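Local coordinates for protein putative glucarate dehydratase (Pseudomonas fluorescens, PDB 4IT1) that probably catalyses the magnesium-dependent dehydration of D-glucarate to 5-dehydro-4-deoxy-D-glucarate, as a member of the mandelate racemase branch of the enolase superfamily, at residues Phe35-Leu40 against Trp374-Glu379; Asn62-Leu67 against Asp142-Tyr147; Pro184-Gly188 against Gln199-Met203. All blocks are in the same frame, centred on the assembly; numbering follows the deposited sequence.

Interaction 1 (Phe35-Leu40 against Trp374-Glu379); sequences FRDPPL and WQEPDE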
# COMPACT_ATOMS: atom_id res chain seq x y z
N PHE A 35 2.53 21.75 -26.19
CA PHE A 35 1.82 22.96 -25.82
C PHE A 35 2.78 24.09 -25.51
O PHE A 35 3.91 23.85 -25.07
CB PHE A 35 0.87 22.71 -24.63
CG PHE A 35 1.45 21.83 -23.56
CD1 PHE A 35 2.33 22.35 -22.60
CD2 PHE A 35 1.10 20.48 -23.48
CE1 PHE A 35 2.85 21.53 -21.61
CE2 PHE A 35 1.62 19.67 -22.49
CZ PHE A 35 2.50 20.20 -21.55
N ARG A 36 2.35 25.31 -25.77
CA ARG A 36 3.17 26.49 -25.51
C ARG A 36 3.62 26.49 -24.05
O ARG A 36 2.84 26.22 -23.13
CB ARG A 36 2.43 27.79 -25.86
CG ARG A 36 1.79 27.77 -27.25
CD ARG A 36 1.61 29.16 -27.85
NE ARG A 36 0.81 30.09 -27.05
CZ ARG A 36 -0.50 30.01 -26.86
NH1 ARG A 36 -1.20 29.01 -27.40
NH2 ARG A 36 -1.12 30.92 -26.13
N ASP A 37 4.91 26.74 -23.86
CA ASP A 37 5.48 26.80 -22.53
C ASP A 37 6.20 28.13 -22.43
O ASP A 37 6.98 28.49 -23.31
CB ASP A 37 6.46 25.63 -22.33
CG ASP A 37 6.32 24.96 -20.97
OD1 ASP A 37 5.24 25.08 -20.34
OD2 ASP A 37 7.28 24.29 -20.54
N PRO A 38 5.95 28.87 -21.34
CA PRO A 38 6.64 30.14 -21.13
C PRO A 38 8.16 29.97 -20.97
O PRO A 38 8.64 28.86 -20.68
CB PRO A 38 6.03 30.68 -19.83
CG PRO A 38 4.88 29.79 -19.50
CD PRO A 38 5.13 28.48 -20.18
N PRO A 39 8.92 31.07 -21.16
CA PRO A 39 10.37 31.08 -20.88
C PRO A 39 10.67 30.96 -19.39
O PRO A 39 11.31 31.85 -18.81
CB PRO A 39 10.82 32.44 -21.43
CG PRO A 39 9.58 33.29 -21.40
CD PRO A 39 8.48 32.34 -21.76
N LEU A 40 10.22 29.86 -18.78
CA LEU A 40 10.40 29.65 -17.34
C LEU A 40 11.84 29.24 -16.99
O LEU A 40 12.37 28.28 -17.53
CB LEU A 40 9.40 28.61 -16.82
CG LEU A 40 7.92 28.91 -17.12
CD1 LEU A 40 7.01 27.76 -16.70
CD2 LEU A 40 7.48 30.23 -16.49
N TRP A 374 0.11 27.84 -15.69
CA TRP A 374 1.01 28.19 -16.79
C TRP A 374 0.48 27.76 -18.14
O TRP A 374 0.74 28.41 -19.15
CB TRP A 374 2.42 27.64 -16.55
CG TRP A 374 3.05 28.27 -15.37
CD1 TRP A 374 3.25 27.70 -14.15
CD2 TRP A 374 3.52 29.62 -15.26
NE1 TRP A 374 3.84 28.60 -13.29
CE2 TRP A 374 4.02 29.79 -13.95
CE3 TRP A 374 3.59 30.70 -16.15
CZ2 TRP A 374 4.59 31.00 -13.50
CZ3 TRP A 374 4.15 31.90 -15.70
CH2 TRP A 374 4.63 32.04 -14.38
N GLN A 375 -0.26 26.64 -18.15
CA GLN A 375 -0.86 26.12 -19.38
C GLN A 375 -1.84 27.13 -19.97
O GLN A 375 -2.67 27.71 -19.26
CB GLN A 375 -1.51 24.76 -19.13
CG GLN A 375 -0.65 23.57 -19.54
CD GLN A 375 0.80 23.69 -19.08
OE1 GLN A 375 1.69 24.01 -19.87
NE2 GLN A 375 1.04 23.44 -17.80
N GLU A 376 -1.72 27.34 -21.28
CA GLU A 376 -2.48 28.38 -21.97
C GLU A 376 -3.96 28.02 -22.11
O GLU A 376 -4.30 26.87 -22.40
CB GLU A 376 -1.85 28.70 -23.33
CG GLU A 376 -0.51 29.44 -23.24
CD GLU A 376 -0.65 30.91 -22.83
OE1 GLU A 376 0.39 31.59 -22.71
OE2 GLU A 376 -1.78 31.39 -22.62
N PRO A 377 -4.85 29.02 -21.88
CA PRO A 377 -6.30 28.87 -21.92
C PRO A 377 -6.83 28.01 -23.07
O PRO A 377 -7.78 27.26 -22.88
CB PRO A 377 -6.79 30.31 -22.08
CG PRO A 377 -5.76 31.12 -21.36
CD PRO A 377 -4.46 30.39 -21.49
N ASP A 378 -6.21 28.10 -24.24
CA ASP A 378 -6.72 27.43 -25.44
C ASP A 378 -6.15 26.04 -25.71
O ASP A 378 -6.53 25.39 -26.69
CB ASP A 378 -6.52 28.33 -26.67
CG ASP A 378 -5.07 28.75 -26.86
OD1 ASP A 378 -4.53 29.46 -25.98
OD2 ASP A 378 -4.48 28.39 -27.90
N GLU A 379 -5.26 25.57 -24.84
CA GLU A 379 -4.48 24.37 -25.13
C GLU A 379 -4.68 23.22 -24.15
O GLU A 379 -3.75 22.80 -23.46
CB GLU A 379 -3.00 24.71 -25.32
CG GLU A 379 -2.72 25.47 -26.61
CD GLU A 379 -1.24 25.68 -26.89
OE1 GLU A 379 -0.42 25.57 -25.95
OE2 GLU A 379 -0.90 25.98 -28.05
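Both carboxylate oxygens of Glu379 accept from Arg36. The backbone N of Arg36 donates to Glu379 OE1 at 2.8 Å, on the syn lone pair, while the guanidinium NH1 makes a weak hydrogen bond of 3.1 Å to Glu379 OE2, an oxygen that also accepts from Gln417 of helix 408-421. A bend at chi3 (-58°) folds the arginine chain back so that main chain and guanidinium reach the same carboxylate. Arg36 NH1 also forms a salt bridge with Asp378 OD2, its hydrogen bond of 3.4 Å weak, close to the guanidinium plane. Glu376 comes over one face of that group instead, its CG 3.3 Å from Arg36 NH2, and its OE2 adds a long salt bridge to the same nitrogen. The acidic residues belong to a type I turn from Glu376 to Glu379.

Gln375 OE1 lies 3.2 Å from Phe35 CE1 and is buried without a hydrogen-bond partner in the model, whereas Asp37 OD2 is satisfied by His47. Farther along, Leu40 CD2 sits over the six-membered ring of Trp374 in a CH-pi contact, while Pro38 CG meets the same ring obliquely at CE3, and Trp374 NE1 donates to the carbonyl of Tyr169. One arginine facing three carboxylates probably offsets their mutual repulsion where strand 25-36 of the N-terminal domain meets the loop before strand 393-395 of the barrel domain.

Interaction 2 (Asn62-Leu67 against Asp142-Tyr147); sequences NGYIGL and DLQARY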
# COMPACT_ATOMS: atom_id res chain seq x y z
N ASN A 62 -17.45 -3.12 -24.14
CA ASN A 62 -18.76 -2.56 -23.81
C ASN A 62 -18.82 -1.03 -23.87
O ASN A 62 -19.68 -0.41 -23.24
CB ASN A 62 -19.27 -3.09 -22.45
CG ASN A 62 -18.24 -2.97 -21.33
OD1 ASN A 62 -18.36 -3.63 -20.30
ND2 ASN A 62 -17.23 -2.13 -21.53
N GLY A 63 -17.89 -0.43 -24.61
CA GLY A 63 -17.93 1.00 -24.91
C GLY A 63 -17.47 1.99 -23.85
O GLY A 63 -17.64 3.20 -24.02
N TYR A 64 -16.89 1.50 -22.75
CA TYR A 64 -16.35 2.40 -21.73
C TYR A 64 -14.92 2.85 -22.05
O TYR A 64 -14.13 2.07 -22.58
CB TYR A 64 -16.44 1.78 -20.33
CG TYR A 64 -17.85 1.45 -19.89
CD1 TYR A 64 -18.79 2.45 -19.64
CD2 TYR A 64 -18.25 0.12 -19.73
CE1 TYR A 64 -20.08 2.14 -19.24
CE2 TYR A 64 -19.54 -0.20 -19.33
CZ TYR A 64 -20.45 0.81 -19.09
OH TYR A 64 -21.72 0.49 -18.69
N ILE A 65 -14.62 4.11 -21.74
CA ILE A 65 -13.34 4.74 -22.09
C ILE A 65 -12.54 5.22 -20.87
O ILE A 65 -13.02 6.05 -20.08
CB ILE A 65 -13.54 5.91 -23.09
CG1 ILE A 65 -14.04 5.39 -24.45
CG2 ILE A 65 -12.26 6.71 -23.28
CD1 ILE A 65 -14.61 6.46 -25.37
N GLY A 66 -11.32 4.69 -20.73
CA GLY A 66 -10.37 5.12 -19.69
C GLY A 66 -9.25 5.99 -20.25
O GLY A 66 -8.69 5.68 -21.30
N LEU A 67 -8.92 7.06 -19.54
CA LEU A 67 -7.94 8.05 -20.01
C LEU A 67 -6.62 8.06 -19.21
O LEU A 67 -6.59 7.71 -18.03
CB LEU A 67 -8.54 9.46 -19.99
CG LEU A 67 -9.83 9.76 -20.76
CD1 LEU A 67 -10.16 11.23 -20.61
CD2 LEU A 67 -9.71 9.38 -22.23
N ASP A 142 -9.37 4.43 -14.41
CA ASP A 142 -10.39 5.31 -14.98
C ASP A 142 -11.42 4.49 -15.75
O ASP A 142 -12.60 4.83 -15.76
CB ASP A 142 -9.77 6.36 -15.90
CG ASP A 142 -10.80 7.37 -16.41
OD1 ASP A 142 -11.66 7.80 -15.61
OD2 ASP A 142 -10.74 7.73 -17.60
N LEU A 143 -10.96 3.41 -16.39
CA LEU A 143 -11.84 2.50 -17.09
C LEU A 143 -12.80 1.84 -16.11
O LEU A 143 -14.02 1.95 -16.25
CB LEU A 143 -11.04 1.42 -17.82
CG LEU A 143 -11.57 0.81 -19.12
CD1 LEU A 143 -11.40 -0.70 -19.08
CD2 LEU A 143 -13.02 1.15 -19.42
N GLN A 144 -12.23 1.16 -15.11
CA GLN A 144 -12.99 0.47 -14.06
C GLN A 144 -14.06 1.38 -13.46
O GLN A 144 -15.18 0.95 -13.24
CB GLN A 144 -12.05 -0.00 -12.95
CG GLN A 144 -11.09 -1.10 -13.36
CD GLN A 144 -10.18 -1.54 -12.22
OE1 GLN A 144 -10.51 -1.39 -11.05
NE2 GLN A 144 -9.02 -2.09 -12.57
N ALA A 145 -13.69 2.63 -13.22
CA ALA A 145 -14.56 3.62 -12.59
C ALA A 145 -15.74 4.04 -13.46
O ALA A 145 -16.83 4.28 -12.95
CB ALA A 145 -13.75 4.83 -12.17
N ARG A 146 -15.51 4.13 -14.77
CA ARG A 146 -16.56 4.43 -15.75
C ARG A 146 -17.58 3.29 -15.84
O ARG A 146 -18.79 3.52 -15.91
CB ARG A 146 -15.96 4.72 -17.13
CG ARG A 146 -15.18 6.03 -17.26
CD ARG A 146 -16.10 7.19 -17.58
NE ARG A 146 -15.38 8.45 -17.74
CZ ARG A 146 -15.94 9.66 -17.66
NH1 ARG A 146 -17.24 9.78 -17.41
NH2 ARG A 146 -15.21 10.75 -17.82
N TYR A 147 -17.08 2.05 -15.83
CA TYR A 147 -17.89 0.83 -15.86
C TYR A 147 -18.69 0.65 -14.57
O TYR A 147 -19.80 0.11 -14.59
CB TYR A 147 -16.96 -0.36 -16.10
CG TYR A 147 -17.55 -1.75 -15.95
CD1 TYR A 147 -18.68 -2.14 -16.66
CD2 TYR A 147 -16.92 -2.69 -15.14
CE1 TYR A 147 -19.20 -3.43 -16.53
CE2 TYR A 147 -17.42 -3.98 -15.01
CZ TYR A 147 -18.56 -4.34 -15.70
OH TYR A 147 -19.04 -5.62 -15.56
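Tyr64 lies with one face of its ring on the backbone of Tyr147 and has the most surface buried of any residue in the contact. Tyr147 CA stands 3.9 Å from the centroid of the Tyr64 ring, only 7° off the ring normal, a CH-pi contact over the face. The two rings meet obliquely, with planes 55° apart; Tyr64 CE2 approaches the edge of the other ring, 3.4 Å from Tyr147 CD1. A chi1 of 171° turns the Tyr147 ring away from its own backbone N and carries it past the rim of Tyr64. Leu143 CD2 lies 3.6 Å from Tyr64 CB and also touches the Tyr64 carbonyl oxygen.

One residue before Leu143, Asp142 supplies the polar part. Its OD2 accepts the backbone N-H of Leu67 at 2.7 Å through the anti lone pair, and its OD1 is taken by the backbone N of Leu402. Both carboxylate oxygens therefore hold a main-chain N-H. Gly66 brings its CA to 3.8 Å from Leu143 N, an approach close enough that a CB here would probably collide with that nitrogen.

Strand 65-70, an outer strand of the three-stranded antiparallel sheet of the N-terminal domain, thus runs against helix 128-148; the axes of 65-67 and 142-147 approach to 6.5 Å and run roughly antiparallel, while Tyr147 also packs on Leu148 of the second subunit.

Interaction 3 (Pro184-Gly188 against Gln199-Met203); sequences PDNWG and QAARM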
# COMPACT_ATOMS: atom_id res chain seq x y z
N PRO A 184 4.61 36.56 -27.64
CA PRO A 184 4.97 36.44 -26.22
C PRO A 184 3.75 36.25 -25.30
O PRO A 184 2.68 36.80 -25.57
CB PRO A 184 5.65 37.78 -25.92
CG PRO A 184 6.25 38.18 -27.22
CD PRO A 184 5.29 37.70 -28.28
N ASP A 185 3.93 35.46 -24.24
CA ASP A 185 2.89 35.21 -23.23
C ASP A 185 2.51 36.52 -22.54
O ASP A 185 3.28 37.49 -22.55
CB ASP A 185 3.37 34.17 -22.21
CG ASP A 185 4.53 34.67 -21.33
OD1 ASP A 185 4.31 35.57 -20.50
OD2 ASP A 185 5.65 34.15 -21.46
N ASN A 186 1.33 36.55 -21.92
CA ASN A 186 0.82 37.76 -21.26
C ASN A 186 1.44 38.08 -19.88
O ASN A 186 1.22 39.17 -19.35
CB ASN A 186 -0.71 37.74 -21.18
CG ASN A 186 -1.28 36.34 -20.97
OD1 ASN A 186 -0.66 35.50 -20.31
ND2 ASN A 186 -2.45 36.09 -21.53
N TRP A 187 2.22 37.13 -19.34
CA TRP A 187 2.81 37.25 -17.99
C TRP A 187 3.87 38.36 -17.86
O TRP A 187 4.03 38.95 -16.79
CB TRP A 187 3.42 35.92 -17.53
CG TRP A 187 2.45 34.77 -17.40
CD1 TRP A 187 2.09 33.88 -18.37
CD2 TRP A 187 1.73 34.39 -16.22
NE1 TRP A 187 1.18 32.98 -17.88
CE2 TRP A 187 0.94 33.26 -16.56
CE3 TRP A 187 1.65 34.91 -14.92
CZ2 TRP A 187 0.10 32.64 -15.64
CZ3 TRP A 187 0.82 34.28 -14.00
CH2 TRP A 187 0.05 33.16 -14.37
N GLY A 188 4.61 38.62 -18.94
CA GLY A 188 5.74 39.55 -18.87
C GLY A 188 6.92 38.92 -18.14
O GLY A 188 6.89 37.74 -17.79
N GLN A 199 3.25 38.57 -9.99
CA GLN A 199 2.94 37.28 -10.63
C GLN A 199 2.07 36.40 -9.71
O GLN A 199 1.13 35.74 -10.17
CB GLN A 199 4.23 36.55 -11.04
CG GLN A 199 3.98 35.25 -11.80
CD GLN A 199 5.22 34.36 -11.89
OE1 GLN A 199 5.22 33.24 -11.38
NE2 GLN A 199 6.26 34.86 -12.54
N ALA A 200 2.40 36.40 -8.42
CA ALA A 200 1.63 35.68 -7.42
C ALA A 200 0.22 36.26 -7.29
O ALA A 200 -0.77 35.52 -7.33
CB ALA A 200 2.34 35.70 -6.07
N ALA A 201 0.15 37.58 -7.15
CA ALA A 201 -1.12 38.30 -7.09
C ALA A 201 -2.05 37.85 -8.22
O ALA A 201 -3.21 37.50 -7.97
CB ALA A 201 -0.90 39.80 -7.15
N ARG A 202 -1.52 37.81 -9.44
CA ARG A 202 -2.30 37.35 -10.59
C ARG A 202 -2.89 35.97 -10.35
O ARG A 202 -4.07 35.75 -10.64
CB ARG A 202 -1.45 37.35 -11.86
CG ARG A 202 -2.13 36.63 -13.02
CD ARG A 202 -1.41 36.88 -14.33
NE ARG A 202 -1.91 36.00 -15.39
CZ ARG A 202 -1.66 36.16 -16.68
NH1 ARG A 202 -0.90 37.18 -17.10
NH2 ARG A 202 -2.16 35.30 -17.57
N MET A 203 -2.08 35.07 -9.82
CA MET A 203 -2.48 33.68 -9.60
C MET A 203 -3.49 33.55 -8.46
O MET A 203 -4.47 32.81 -8.57
CB MET A 203 -1.27 32.80 -9.30
CG MET A 203 -0.42 32.47 -10.52
SD MET A 203 0.87 31.28 -10.10
CE MET A 203 1.58 30.98 -11.71
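Trp187, in the irregular loop ahead of helix 193-207, comes nearest to the helix at Gln199, with 7.4 Å between the two CA atoms, so side chains must bridge the gap. Arg202 does most of this: its chain runs out extended, starting with CG anti to the backbone N (chi1 169°), and lays the guanidinium flat on the indole, the planes 12° apart. Arg202 CZ lies 3.8 Å from the centroid of the six-membered ring of Trp187, almost on the ring normal, giving a cation-pi stack. Arg202 CD joins in, 3.4 Å from Trp187 CZ3. At the edge of the guanidinium, Arg202 NH2 donates to Asn186 OD1 at 3.1 Å, approaching from above the carbonyl plane rather than along a lone pair.

Met203 CE, 3.8 Å from Trp187 CH2, and Gln199 CG meet the benzo end of the indole obliquely; the amide of Gln199 turns to the carbonyl of Phe171. Within the loop, Asp185 OD1 accepts weak bonds from the backbone N of Trp187 and of Gly188, and its OD2 pairs with Lys173.

A leucine in place of Trp187 would probably leave the Arg202 guanidinium without its flat partner, held here by Asn186 alone, and open a gap beside Met203. An exposed arginine, stacked on an aromatic face, thus ties helix 193-207 to the beta-to-alpha loop that follows strand 163-170 in the barrel domain.

Overall arrangement
Interactions 1 and 3 adjoin, their centres 11 Å apart: Trp374 of the first packs on Trp187, Gln199 and Met203 of the second, and Pro39 meets Asp185. Together they bring the loops bearing Trp374 and Trp187 against helix 193-207, with the chain after strand 25-36 alongside and Leu40 about 7 Å, side chain to side chain, from the predicted catalytic Lys215. Interaction 2 lies 29 Å from interaction 1, centre to centre, within the N-terminal domain and touching the second subunit through Tyr147, though both reach the same antiparallel sheet. Interaction 1 is mostly buried and rich in charge; interactions 2 and 3 are partly buried, the former combining tyrosine packing with a carboxylate-to-backbone bond, the latter relying on a cation-pi stack.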